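Local coordinates for protein alpha-1,2-Mannosidase (Trichoderma reesei, PDB 1HCU) that cleaves alpha-1,2-linked mannose residues, probably trimming high-mannose N-glycans to shorter forms with calcium as cofactor, at residues Tyr113-Gly118 with Ala487-Ile492; Arg104-Leu109 with Val182-Arg187; Tyr388-Glu393 with Asp423-Gly428. All coordinates share one frame; numbering follows the deposited sequence.

The touching residues are buried in contacts 2 and 3, and in contact 1 all but the partly exposed Ser491. Segment 423-428 of contact 3 also carries exposed residues. Contacts 1 and 2 share helix 98-117 and lie side by side, with centres about 10 Å apart. The salt bridge Asp114-Arg187 joins them. Contact 3 lies about 27 Å from contact 1 and 26 Å from contact 2, centre to centre, and touches neither. The chemistry differs with place. Contact 1 ties the C-terminal hairpin to the helix through a carboxylate. Contact 2 is apolar packing between two helices. Contact 3 sets a sulfur against a ring of the loop that leads to the predicted active-site residue Glu393.

Contact 1 (Tyr113-Gly118 with Ala487-Ile492); sequences YDLLRG and AHPFSI
Helix 113-117 and strand 489-491 run at 60° to each other with their axes 7.9 Å apart at closest approach, and Asp114 and Phe490 bring their CA atoms nearest, 6.2 Å apart. The carboxylate of Asp114 fills this gap. Its OD2 accepts a hydrogen bond from the backbone N of Ser491, with an N-OD2 distance of 3.0 Å. The bond is fairly straight, 164° at the hydrogen, but the N-H comes down from well above the carboxylate plane. CG of Asp114 lies anti to its own carbonyl carbon (chi1 -80°), which carries the carboxylate out to the strand. The same OD2 rests 3.5 Å from CA of Phe490. Alongside, CB of Asp114 packs 3.8 Å from OG of Ser491.

The next residue, Leu115, adds a small apolar touch. Its CD1 lies 4.2 Å from CG of Pro489. The Phe490 side chain starts away from segment 113-118, though its CB stays near OD2 of Asp114. The side chain packs on Leu110 and Ser111, earlier in helix 98-117.

Strand 489-491 is one arm of the C-terminal beta-hairpin, which in family 47 enzymes plugs the helical barrel. Phe490 and Ile492 pair by backbone bonds with strand 481-483. Thr485, a calcium ligand of this enzyme, lies in the connecting turn.

The other oxygen, OD1, forms a salt bridge with Arg187. A leucine in place of Asp114 would probably leave Ser491 N without its acceptor and the Arg187 guanidinium without its counter-charge. One buried carboxylate thus links its own helix to strand 489-491 and to helix 182-192, and its arginine partner is likely to keep it ionised.

Contact 2 (Arg104-Leu109 with Val182-Arg187); sequences RYLGGL and VLEWTR
Two helices of the catalytic domain, 98-117 and 182-192, meet where Leu106 presses a methyl group against Trp185. The touching atom is CD2 of Leu106. It lies 3.5 Å from NE1 and 3.7 Å from CD1 of Trp185, so it sits at the pyrrole part of the indole. CE2 of Trp185, an atom shared by both indole rings, is farther from this Leu106 CD2, at 4.2 Å. The methyl approaches the ring obliquely, and the two side chains cross at about a right angle. CG of Leu106 is anti to its backbone N (chi1 -165°), and this directs the branched end across to the second helix. The same CD2 also reaches CB of Glu184, at 4.2 Å. One methyl therefore packs against two successive residues.

Both helices belong to the all-helical (alpha/alpha)7 barrel of glycosyl hydrolase family 47. Helix 98-117 has a wider pi-type turn at residues 104-106, just where Leu106 projects. Arg104, in the same turn, forms a salt bridge with Glu100, a predicted proton donor. Other helices complete the surroundings: Leu106 also packs on Ala137 of helix 127-144, and the Trp185 ring meets Phe148 edge-to-face.

The next residue of the first helix, Gly107, has no side chain and is partly covered by the second helix, on the side of the Glu184 carboxylate. The Glu184 chain bends at chi2 (-67°), and its OE2 accepts a hydrogen bond from Asn484 ND2, next to the calcium ligand Thr485 in sequence.

Contact 3 (Tyr388-Glu393 with Asp423-Gly428); sequences YILRPE and DACRAG
Cys425 sets its sulfur against the edge of the Tyr388 ring, a Cys sulfur-aromatic contact at the C-terminal end of helix 408-425. SG lies near the ring plane, 84° off the normal and 4.9 Å from the ring centroid. It is closest to CD2 of Tyr388, at 3.7 Å. SG of Cys425 is anti to its own carbonyl carbon (chi1 -63°), which brings the sulfur to the ring edge and to a methyl of Leu390.

Leu390 meets the same sulfur with one branch. Its CD2 comes to 3.9 Å from SG of Cys425 and to 4.0 Å from CB. The thiol group thus has the tyrosine edge and a leucine methyl as neighbours across the contact. Between these two residues the loop folds back on the ring: the backbone N of Leu390 stands 3.3 Å above one face of the Tyr388 ring, offset toward the rim.

The loop leads into helix 393-405, part of the family's helical barrel. It carries Glu393, a predicted active-site residue. Arg391 forms a salt bridge with Glu353, a predicted proton donor. Leu390 also packs on Trp453 of helix 451-465.

The far end of the tyrosine is held within its own loop. Tyr388 OH donates to Arg391 O at 2.8 Å, in the carbonyl plane and on a lone pair, with a C=O...donor angle of 141°.

Contact 1 (Tyr113-Gly118 with Ala487-Ile492)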
loop_
_atom_site.group_PDB
_atom_site.type_symbol
_atom_site.label_atom_id
_atom_site.label_comp_id
_atom_site.label_asym_id
_atom_site.label_seq_id
_atom_site.Cartn_x
_atom_site.Cartn_y
_atom_site.Cartn_z
ATOM N N TYR A 113 -3.717 -17.728 -1.607
ATOM C CA TYR A 113 -4.103 -18.953 -0.923
ATOM C C TYR A 113 -5.518 -18.829 -0.345
ATOM O O TYR A 113 -6.357 -19.707 -0.554
ATOM C CB TYR A 113 -3.094 -19.262 0.181
ATOM C CG TYR A 113 -3.355 -20.556 0.909
ATOM C CD1 TYR A 113 -3.079 -21.790 0.321
ATOM C CD2 TYR A 113 -3.880 -20.540 2.194
ATOM C CE1 TYR A 113 -3.328 -22.978 1.011
ATOM C CE2 TYR A 113 -4.130 -21.698 2.882
ATOM C CZ TYR A 113 -3.858 -22.914 2.296
ATOM O OH TYR A 113 -4.156 -24.048 3.011
ATOM N N ASP A 114 -5.790 -17.730 0.359
ATOM C CA ASP A 114 -7.107 -17.524 0.946
ATOM C C ASP A 114 -8.212 -17.431 -0.108
ATOM O O ASP A 114 -9.312 -17.938 0.100
ATOM C CB ASP A 114 -7.128 -16.271 1.832
ATOM C CG ASP A 114 -6.525 -16.514 3.215
ATOM O OD1 ASP A 114 -6.530 -17.676 3.673
ATOM O OD2 ASP A 114 -6.067 -15.543 3.855
ATOM N N LEU A 115 -7.929 -16.795 -1.238
ATOM C CA LEU A 115 -8.940 -16.679 -2.278
ATOM C C LEU A 115 -9.204 -18.024 -2.966
ATOM O O LEU A 115 -10.361 -18.423 -3.133
ATOM C CB LEU A 115 -8.522 -15.631 -3.314
ATOM C CG LEU A 115 -8.443 -14.175 -2.820
ATOM C CD1 LEU A 115 -7.911 -13.286 -3.935
ATOM C CD2 LEU A 115 -9.810 -13.696 -2.373
ATOM N N LEU A 116 -8.137 -18.729 -3.340
ATOM C CA LEU A 116 -8.273 -20.020 -4.017
ATOM C C LEU A 116 -8.878 -21.126 -3.142
ATOM O O LEU A 116 -9.306 -22.156 -3.654
ATOM C CB LEU A 116 -6.912 -20.466 -4.579
ATOM C CG LEU A 116 -6.388 -19.556 -5.700
ATOM C CD1 LEU A 116 -5.097 -20.115 -6.268
ATOM C CD2 LEU A 116 -7.433 -19.440 -6.794
ATOM N N ARG A 117 -8.903 -20.914 -1.828
ATOM C CA ARG A 117 -9.495 -21.880 -0.914
ATOM C C ARG A 117 -10.853 -21.381 -0.444
ATOM O O ARG A 117 -11.624 -22.127 0.159
ATOM C CB ARG A 117 -8.615 -22.107 0.310
ATOM C CG ARG A 117 -7.317 -22.806 0.009
ATOM C CD ARG A 117 -6.772 -23.423 1.263
ATOM N NE ARG A 117 -7.557 -24.579 1.675
ATOM C CZ ARG A 117 -7.511 -25.109 2.891
ATOM N NH1 ARG A 117 -6.717 -24.572 3.810
ATOM N NH2 ARG A 117 -8.251 -26.169 3.188
ATOM N N GLY A 118 -11.140 -20.118 -0.729
ATOM C CA GLY A 118 -12.402 -19.540 -0.320
ATOM C C GLY A 118 -13.407 -19.347 -1.441
ATOM O O GLY A 118 -13.713 -20.285 -2.177
ATOM N N ALA A 487 -2.383 -4.345 -1.234
ATOM C CA ALA A 487 -3.666 -4.739 -1.795
ATOM C C ALA A 487 -3.886 -6.247 -1.867
ATOM O O ALA A 487 -4.572 -6.726 -2.766
ATOM C CB ALA A 487 -3.827 -4.125 -3.182
ATOM N N HIS A 488 -3.303 -6.996 -0.936
ATOM C CA HIS A 488 -3.499 -8.447 -0.907
ATOM C C HIS A 488 -4.478 -8.768 0.217
ATOM O O HIS A 488 -4.140 -8.668 1.391
ATOM C CB HIS A 488 -2.173 -9.179 -0.685
ATOM C CG HIS A 488 -1.173 -8.942 -1.772
ATOM N ND1 HIS A 488 -1.481 -9.089 -3.106
ATOM C CD2 HIS A 488 0.118 -8.538 -1.726
ATOM C CE1 HIS A 488 -0.425 -8.782 -3.837
ATOM N NE2 HIS A 488 0.558 -8.444 -3.024
ATOM N N PRO A 489 -5.712 -9.157 -0.135
ATOM C CA PRO A 489 -6.765 -9.490 0.831
ATOM C C PRO A 489 -6.617 -10.832 1.549
ATOM O O PRO A 489 -6.490 -11.869 0.906
ATOM C CB PRO A 489 -8.021 -9.447 -0.030
ATOM C CG PRO A 489 -7.526 -10.018 -1.324
ATOM C CD PRO A 489 -6.218 -9.268 -1.515
ATOM N N PHE A 490 -6.651 -10.810 2.878
ATOM C CA PHE A 490 -6.541 -12.029 3.684
ATOM C C PHE A 490 -7.881 -12.288 4.367
ATOM O O PHE A 490 -8.596 -11.340 4.694
ATOM C CB PHE A 490 -5.490 -11.853 4.788
ATOM C CG PHE A 490 -4.124 -11.529 4.287
ATOM C CD1 PHE A 490 -3.241 -10.803 5.081
ATOM C CD2 PHE A 490 -3.710 -11.952 3.031
ATOM C CE1 PHE A 490 -1.956 -10.502 4.621
ATOM C CE2 PHE A 490 -2.444 -11.662 2.565
ATOM C CZ PHE A 490 -1.560 -10.935 3.358
ATOM N N SER A 491 -8.236 -13.552 4.580
ATOM C CA SER A 491 -9.489 -13.844 5.290
ATOM C C SER A 491 -9.211 -13.488 6.744
ATOM O O SER A 491 -8.081 -13.652 7.209
ATOM C CB SER A 491 -9.850 -15.329 5.220
ATOM O OG SER A 491 -10.201 -15.727 3.912
ATOM N N ILE A 492 -10.221 -12.999 7.459
ATOM C CA ILE A 492 -10.044 -12.646 8.867
ATOM C C ILE A 492 -10.072 -13.920 9.713
ATOM O O ILE A 492 -10.674 -14.917 9.323
ATOM C CB ILE A 492 -11.143 -11.676 9.351
ATOM C CG1 ILE A 492 -12.491 -12.401 9.433
ATOM C CG2 ILE A 492 -11.231 -10.485 8.387
ATOM C CD1 ILE A 492 -13.600 -11.575 10.048
#

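Contact 2 (Arg104-Leu109 with Val182-Arg187)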
loop_
_atom_site.group_PDB
_atom_site.type_symbol
_atom_site.label_atom_id
_atom_site.label_comp_id
_atom_site.label_asym_id
_atom_site.label_seq_id
_atom_site.Cartn_x
_atom_site.Cartn_y
_atom_site.Cartn_z
ATOM N N ARG A 104 4.806 -7.904 -0.360
ATOM C CA ARG A 104 4.614 -8.412 -1.724
ATOM C C ARG A 104 4.525 -9.936 -1.811
ATOM O O ARG A 104 3.487 -10.491 -2.164
ATOM C CB ARG A 104 5.749 -7.944 -2.644
ATOM C CG ARG A 104 5.748 -6.470 -2.998
ATOM C CD ARG A 104 6.759 -6.207 -4.103
ATOM N NE ARG A 104 6.792 -4.808 -4.506
ATOM C CZ ARG A 104 7.076 -3.806 -3.683
ATOM N NH1 ARG A 104 7.353 -4.062 -2.412
ATOM N NH2 ARG A 104 7.085 -2.554 -4.129
ATOM N N TYR A 105 5.621 -10.609 -1.488
ATOM C CA TYR A 105 5.670 -12.061 -1.584
ATOM C C TYR A 105 4.792 -12.806 -0.582
ATOM O O TYR A 105 3.873 -13.526 -0.963
ATOM C CB TYR A 105 7.126 -12.513 -1.483
ATOM C CG TYR A 105 7.951 -12.077 -2.680
ATOM C CD1 TYR A 105 8.966 -11.127 -2.556
ATOM C CD2 TYR A 105 7.730 -12.645 -3.940
ATOM C CE1 TYR A 105 9.753 -10.762 -3.663
ATOM C CE2 TYR A 105 8.505 -12.290 -5.044
ATOM C CZ TYR A 105 9.519 -11.354 -4.902
ATOM O OH TYR A 105 10.320 -11.058 -5.986
ATOM N N LEU A 106 5.073 -12.622 0.698
ATOM C CA LEU A 106 4.297 -13.268 1.730
ATOM C C LEU A 106 2.818 -12.867 1.578
ATOM O O LEU A 106 1.924 -13.716 1.580
ATOM C CB LEU A 106 4.855 -12.860 3.097
ATOM C CG LEU A 106 4.399 -13.703 4.278
ATOM C CD1 LEU A 106 4.690 -15.164 3.963
ATOM C CD2 LEU A 106 5.111 -13.262 5.561
ATOM N N GLY A 107 2.565 -11.570 1.423
ATOM C CA GLY A 107 1.193 -11.105 1.253
ATOM C C GLY A 107 0.537 -11.683 0.013
ATOM O O GLY A 107 -0.591 -12.174 0.062
ATOM N N GLY A 108 1.252 -11.631 -1.107
ATOM C CA GLY A 108 0.719 -12.150 -2.357
ATOM C C GLY A 108 0.388 -13.631 -2.322
ATOM O O GLY A 108 -0.638 -14.049 -2.858
ATOM N N LEU A 109 1.255 -14.424 -1.692
ATOM C CA LEU A 109 1.063 -15.873 -1.591
ATOM C C LEU A 109 -0.109 -16.196 -0.675
ATOM O O LEU A 109 -0.916 -17.070 -0.975
ATOM C CB LEU A 109 2.340 -16.547 -1.059
ATOM C CG LEU A 109 3.589 -16.525 -1.955
ATOM C CD1 LEU A 109 4.850 -16.843 -1.131
ATOM C CD2 LEU A 109 3.413 -17.527 -3.095
ATOM N N VAL A 182 2.975 -7.530 11.157
ATOM C CA VAL A 182 1.991 -8.201 12.004
ATOM C C VAL A 182 0.810 -8.862 11.285
ATOM O O VAL A 182 0.427 -9.982 11.630
ATOM C CB VAL A 182 1.461 -7.228 13.104
ATOM C CG1 VAL A 182 0.831 -5.989 12.473
ATOM C CG2 VAL A 182 0.465 -7.940 13.985
ATOM N N LEU A 183 0.241 -8.194 10.286
ATOM C CA LEU A 183 -0.893 -8.761 9.565
ATOM C C LEU A 183 -0.539 -10.077 8.873
ATOM O O LEU A 183 -1.186 -11.098 9.101
ATOM C CB LEU A 183 -1.411 -7.783 8.503
ATOM C CG LEU A 183 -2.921 -7.756 8.211
ATOM C CD1 LEU A 183 -3.164 -7.125 6.833
ATOM C CD2 LEU A 183 -3.502 -9.145 8.260
ATOM N N GLU A 184 0.490 -10.072 8.033
ATOM C CA GLU A 184 0.812 -11.301 7.321
ATOM C C GLU A 184 1.454 -12.406 8.141
ATOM O O GLU A 184 1.251 -13.583 7.857
ATOM C CB GLU A 184 1.628 -11.026 6.038
ATOM C CG GLU A 184 2.546 -9.820 6.002
ATOM C CD GLU A 184 1.819 -8.488 6.046
ATOM O OE1 GLU A 184 1.739 -7.902 7.144
ATOM O OE2 GLU A 184 1.326 -8.030 4.986
ATOM N N TRP A 185 2.199 -12.034 9.174
ATOM C CA TRP A 185 2.840 -13.022 10.030
ATOM C C TRP A 185 1.819 -13.674 10.972
ATOM O O TRP A 185 1.935 -14.855 11.297
ATOM C CB TRP A 185 3.992 -12.368 10.806
ATOM C CG TRP A 185 5.219 -12.201 9.942
ATOM C CD1 TRP A 185 5.335 -11.440 8.807
ATOM C CD2 TRP A 185 6.468 -12.884 10.095
ATOM N NE1 TRP A 185 6.577 -11.617 8.246
ATOM C CE2 TRP A 185 7.294 -12.498 9.014
ATOM C CE3 TRP A 185 6.968 -13.790 11.040
ATOM C CZ2 TRP A 185 8.597 -12.989 8.851
ATOM C CZ3 TRP A 185 8.268 -14.280 10.877
ATOM C CH2 TRP A 185 9.064 -13.876 9.791
ATOM N N THR A 186 0.814 -12.912 11.398
ATOM C CA THR A 186 -0.218 -13.471 12.261
ATOM C C THR A 186 -1.081 -14.387 11.398
ATOM O O THR A 186 -1.498 -15.458 11.832
ATOM C CB THR A 186 -1.110 -12.371 12.896
ATOM O OG1 THR A 186 -0.347 -11.633 13.862
ATOM C CG2 THR A 186 -2.316 -12.992 13.591
ATOM N N ARG A 187 -1.320 -13.965 10.160
ATOM C CA ARG A 187 -2.114 -14.747 9.215
ATOM C C ARG A 187 -1.412 -16.080 8.963
ATOM O O ARG A 187 -2.050 -17.125 8.902
ATOM C CB ARG A 187 -2.278 -13.979 7.890
ATOM C CG ARG A 187 -3.234 -14.633 6.899
ATOM C CD ARG A 187 -4.593 -14.848 7.546
ATOM N NE ARG A 187 -5.489 -15.693 6.757
ATOM C CZ ARG A 187 -6.392 -16.517 7.288
ATOM N NH1 ARG A 187 -6.508 -16.607 8.610
ATOM N NH2 ARG A 187 -7.190 -17.240 6.504
#

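Contact 3 (Tyr388-Glu393 with Asp423-Gly428)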
loop_
_atom_site.group_PDB
_atom_site.type_symbol
_atom_site.label_atom_id
_atom_site.label_comp_id
_atom_site.label_asym_id
_atom_site.label_seq_id
_atom_site.Cartn_x
_atom_site.Cartn_y
_atom_site.Cartn_z
ATOM N N TYR A 388 5.542 10.249 -11.599
ATOM C CA TYR A 388 4.483 9.320 -11.219
ATOM C C TYR A 388 4.960 7.918 -11.629
ATOM O O TYR A 388 5.306 7.681 -12.795
ATOM C CB TYR A 388 3.168 9.648 -11.942
ATOM C CG TYR A 388 2.075 8.631 -11.668
ATOM C CD1 TYR A 388 1.510 8.504 -10.396
ATOM C CD2 TYR A 388 1.640 7.763 -12.670
ATOM C CE1 TYR A 388 0.545 7.534 -10.133
ATOM C CE2 TYR A 388 0.675 6.791 -12.418
ATOM C CZ TYR A 388 0.131 6.682 -11.149
ATOM O OH TYR A 388 -0.829 5.723 -10.900
ATOM N N ILE A 389 4.981 6.990 -10.675
ATOM C CA ILE A 389 5.441 5.642 -10.976
ATOM C C ILE A 389 4.380 4.571 -10.802
ATOM O O ILE A 389 4.643 3.482 -10.282
ATOM C CB ILE A 389 6.704 5.272 -10.144
ATOM C CG1 ILE A 389 6.377 5.187 -8.653
ATOM C CG2 ILE A 389 7.776 6.332 -10.349
ATOM C CD1 ILE A 389 7.569 4.737 -7.810
ATOM N N LEU A 390 3.170 4.896 -11.242
ATOM C CA LEU A 390 2.050 3.964 -11.197
ATOM C C LEU A 390 1.546 3.621 -9.789
ATOM O O LEU A 390 1.043 2.512 -9.564
ATOM C CB LEU A 390 2.447 2.684 -11.961
ATOM C CG LEU A 390 2.998 2.896 -13.389
ATOM C CD1 LEU A 390 3.397 1.578 -14.039
ATOM C CD2 LEU A 390 1.917 3.584 -14.242
ATOM N N ARG A 391 1.662 4.560 -8.848
ATOM C CA ARG A 391 1.194 4.308 -7.481
ATOM C C ARG A 391 -0.316 4.122 -7.436
ATOM O O ARG A 391 -1.027 4.546 -8.342
ATOM C CB ARG A 391 1.626 5.426 -6.527
ATOM C CG ARG A 391 3.132 5.387 -6.235
ATOM C CD ARG A 391 3.490 6.286 -5.078
ATOM N NE ARG A 391 4.929 6.442 -4.868
ATOM C CZ ARG A 391 5.760 5.492 -4.440
ATOM N NH1 ARG A 391 5.318 4.266 -4.168
ATOM N NH2 ARG A 391 7.042 5.785 -4.253
ATOM N N PRO A 392 -0.822 3.476 -6.382
ATOM C CA PRO A 392 -2.264 3.252 -6.298
ATOM C C PRO A 392 -3.027 3.945 -5.173
ATOM O O PRO A 392 -4.259 3.901 -5.143
ATOM C CB PRO A 392 -2.331 1.751 -6.135
ATOM C CG PRO A 392 -1.213 1.537 -5.106
ATOM C CD PRO A 392 -0.098 2.504 -5.537
ATOM N N GLU A 393 -2.312 4.575 -4.253
ATOM C CA GLU A 393 -2.951 5.197 -3.104
ATOM C C GLU A 393 -4.221 6.009 -3.331
ATOM O O GLU A 393 -5.152 5.925 -2.540
ATOM C CB GLU A 393 -1.939 6.049 -2.342
ATOM C CG GLU A 393 -0.803 5.239 -1.743
ATOM C CD GLU A 393 0.286 4.932 -2.748
ATOM O OE1 GLU A 393 1.163 4.105 -2.435
ATOM O OE2 GLU A 393 0.272 5.518 -3.843
ATOM N N ASP A 423 -3.706 7.181 -20.463
ATOM C CA ASP A 423 -3.460 8.040 -21.614
ATOM C C ASP A 423 -2.023 8.570 -21.610
ATOM O O ASP A 423 -1.430 8.769 -22.669
ATOM C CB ASP A 423 -4.442 9.221 -21.655
ATOM C CG ASP A 423 -5.875 8.791 -21.942
ATOM O OD1 ASP A 423 -6.075 7.835 -22.721
ATOM O OD2 ASP A 423 -6.804 9.423 -21.405
ATOM N N ALA A 424 -1.459 8.791 -20.426
ATOM C CA ALA A 424 -0.096 9.307 -20.340
ATOM C C ALA A 424 0.945 8.231 -20.044
ATOM O O ALA A 424 2.082 8.324 -20.501
ATOM C CB ALA A 424 -0.021 10.411 -19.294
ATOM N N CYS A 425 0.557 7.203 -19.295
ATOM C CA CYS A 425 1.489 6.142 -18.937
ATOM C C CYS A 425 1.588 5.001 -19.946
ATOM O O CYS A 425 2.502 4.176 -19.874
ATOM C CB CYS A 425 1.149 5.613 -17.547
ATOM S SG CYS A 425 1.341 6.867 -16.273
ATOM N N ARG A 426 0.647 4.953 -20.884
ATOM C CA ARG A 426 0.667 3.948 -21.937
ATOM C C ARG A 426 2.048 4.117 -22.580
ATOM O O ARG A 426 2.391 5.206 -23.030
ATOM C CB ARG A 426 -0.446 4.263 -22.947
ATOM C CG ARG A 426 -0.522 3.400 -24.203
ATOM C CD ARG A 426 -1.041 2.000 -23.942
ATOM N NE ARG A 426 0.046 1.030 -23.928
ATOM C CZ ARG A 426 0.654 0.555 -25.010
ATOM N NH1 ARG A 426 0.284 0.942 -26.223
ATOM N NH2 ARG A 426 1.661 -0.295 -24.874
ATOM N N ALA A 427 2.855 3.062 -22.591
ATOM C CA ALA A 427 4.196 3.142 -23.176
ATOM C C ALA A 427 4.717 1.788 -23.648
ATOM O O ALA A 427 4.525 0.769 -22.985
ATOM C CB ALA A 427 5.171 3.739 -22.164
ATOM N N GLY A 428 5.388 1.785 -24.794
ATOM C CA GLY A 428 5.936 0.549 -25.332
ATOM C C GLY A 428 4.960 -0.607 -25.329
ATOM O O GLY A 428 3.886 -0.499 -25.901
#